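Major capsid protein (Paramecium bursaria Chlorella virus 1, PDB 5TIP) self-assembles as trimers into the large icosahedral capsid of the virus, forming most of the shell as a host-glycosylated structural protein. Local coordinates at the interface of chains A and B. Residues are numbered along the deposited sequence; one frame, centred on the assembly and turned at random. Chains: chain A/B, Major capsid protein.

The interface of chains A and B. Residues chain A 40, 70, 72, 147, 204; chain B 327-329, 332, 336.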
# COMPACT_ATOMS: atom_id res chain seq x y z
N SER A 40 -5.80 -25.15 -9.53
CA SER A 40 -4.48 -25.48 -8.99
C SER A 40 -4.37 -27.00 -8.91
O SER A 40 -5.18 -27.65 -8.25
CB SER A 40 -4.28 -24.84 -7.62
OG SER A 40 -2.95 -25.03 -7.17
N VAL A 70 3.30 -22.64 -6.88
CA VAL A 70 3.61 -22.54 -5.46
C VAL A 70 4.27 -23.84 -5.01
O VAL A 70 3.82 -24.93 -5.36
CB VAL A 70 2.35 -22.25 -4.62
CG1 VAL A 70 2.70 -22.14 -3.15
CG2 VAL A 70 1.68 -20.97 -5.10
N GLU A 72 5.04 -25.99 -1.72
CA GLU A 72 4.64 -26.16 -0.33
C GLU A 72 5.71 -26.94 0.42
O GLU A 72 6.18 -27.98 -0.05
CB GLU A 72 3.29 -26.88 -0.24
CG GLU A 72 2.13 -26.09 -0.81
CD GLU A 72 0.78 -26.72 -0.51
OE1 GLU A 72 0.75 -27.73 0.22
OE2 GLU A 72 -0.24 -26.22 -1.02
N TYR A 147 4.49 -21.85 2.07
CA TYR A 147 4.14 -21.69 0.66
C TYR A 147 5.13 -20.71 0.04
O TYR A 147 5.11 -19.52 0.36
CB TYR A 147 2.71 -21.17 0.50
CG TYR A 147 1.65 -22.00 1.21
CD1 TYR A 147 1.31 -21.74 2.53
CD2 TYR A 147 0.98 -23.01 0.54
CE1 TYR A 147 0.34 -22.48 3.17
CE2 TYR A 147 0.01 -23.76 1.18
CZ TYR A 147 -0.31 -23.49 2.49
OH TYR A 147 -1.28 -24.23 3.12
N TRP A 204 2.58 -27.17 -6.73
CA TRP A 204 1.24 -26.92 -7.23
C TRP A 204 1.30 -25.89 -8.34
O TRP A 204 1.94 -24.84 -8.19
CB TRP A 204 0.32 -26.46 -6.10
CG TRP A 204 0.09 -27.51 -5.06
CD1 TRP A 204 0.94 -27.87 -4.06
CD2 TRP A 204 -1.06 -28.36 -4.93
NE1 TRP A 204 0.39 -28.88 -3.31
CE2 TRP A 204 -0.84 -29.20 -3.83
CE3 TRP A 204 -2.26 -28.48 -5.65
CZ2 TRP A 204 -1.77 -30.15 -3.42
CZ3 TRP A 204 -3.18 -29.42 -5.24
CH2 TRP A 204 -2.93 -30.24 -4.13
N THR B 327 -7.95 -31.09 -2.78
CA THR B 327 -8.04 -30.60 -1.41
C THR B 327 -6.77 -29.85 -1.03
O THR B 327 -5.65 -30.33 -1.25
CB THR B 327 -8.25 -31.77 -0.45
OG1 THR B 327 -9.43 -32.49 -0.83
CG2 THR B 327 -8.41 -31.27 0.97
N ARG B 328 -6.95 -28.67 -0.45
CA ARG B 328 -5.85 -27.86 0.07
C ARG B 328 -6.09 -27.57 1.54
O ARG B 328 -7.21 -27.63 2.04
CB ARG B 328 -5.71 -26.54 -0.70
CG ARG B 328 -5.58 -26.69 -2.21
CD ARG B 328 -4.31 -27.42 -2.59
NE ARG B 328 -3.11 -26.61 -2.37
CZ ARG B 328 -2.60 -25.77 -3.26
NH1 ARG B 328 -3.19 -25.61 -4.44
NH2 ARG B 328 -1.51 -25.08 -2.98
N LYS B 329 -5.00 -27.25 2.24
CA LYS B 329 -5.09 -26.94 3.66
C LYS B 329 -5.82 -25.62 3.88
O LYS B 329 -5.98 -24.81 2.96
CB LYS B 329 -3.70 -26.88 4.28
CG LYS B 329 -2.97 -28.22 4.30
CD LYS B 329 -3.67 -29.24 5.18
CE LYS B 329 -2.85 -30.52 5.28
NZ LYS B 329 -3.50 -31.52 6.17
N TYR B 332 -3.92 -22.49 3.00
CA TYR B 332 -3.86 -22.11 1.59
C TYR B 332 -4.91 -21.06 1.26
O TYR B 332 -4.62 -20.08 0.57
CB TYR B 332 -4.05 -23.35 0.71
CG TYR B 332 -4.39 -23.04 -0.73
CD1 TYR B 332 -3.39 -22.71 -1.64
CD2 TYR B 332 -5.70 -23.07 -1.18
CE1 TYR B 332 -3.70 -22.42 -2.96
CE2 TYR B 332 -6.01 -22.79 -2.50
CZ TYR B 332 -5.01 -22.46 -3.38
OH TYR B 332 -5.31 -22.18 -4.69
N VAL B 336 -2.49 -18.07 0.62
CA VAL B 336 -2.07 -18.14 -0.78
C VAL B 336 -3.12 -17.53 -1.69
O VAL B 336 -2.80 -16.74 -2.59
CB VAL B 336 -1.76 -19.59 -1.16
CG1 VAL B 336 -1.29 -19.67 -2.61
CG2 VAL B 336 -0.71 -20.15 -0.24
O HOH W 1 -1.16 -23.29 -5.58
O HOH W 2 -2.18 -26.76 1.05
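The guanidinium of B:Arg328 lies flat on the indole of A:Trp204, the two planes 16° apart, with CZ 3.4 Å from indole CD2. This geometry supports a cation-pi contact over the five-membered ring, while the side-chain CD sits over the six-membered ring. The face of B:Tyr332, from within chain B, covers the opposite guanidinium side in an offset, tilted stack, its CE1 over the guanidinium rim, leaving the cationic group sandwiched between two aromatic rings. A second flat group, the A:Tyr147 ring, receives methyl CG2 of B:Val336 on one face, 3.6 Å from its centroid, a CH-pi contact offset toward CG; water 2 lies in plane at its edge. At the tip of this ring, the phenol OH lies 3.2 Å from the backbone N of B:Tyr332, consistent with a hydrogen bond near the start of helix 330-341. Bends at chi2 and chi3 (-65° and -71°) fold the arginine chain so that it runs alongside the indole. At the guanidinium edge, NH1 donates to the hydroxyl OG of A:Ser40 at 2.8 Å, a clearly bent bond although its partner lies in the guanidinium plane, and water 1 joins NH1, NH2 and that same hydroxyl. NH2 forms a straighter salt bridge, tilted from that plane, with carboxylate OE2 of A:Glu72 at 2.6 Å, meeting the oxygen nearly along its C-O axis; NE adds a weak bond to OE2. Water 2 links OE2 to the backbone N of B:Lys329, 3.1 Å from the water. The carboxylate would be expected to stabilise the arginine's positive charge. Strands of chain A thus receive an arginine and one side of helix 330-341, from near its start to its middle, joining neighbouring subunits of the capsid protein trimer through charge, stacking and apolar contact.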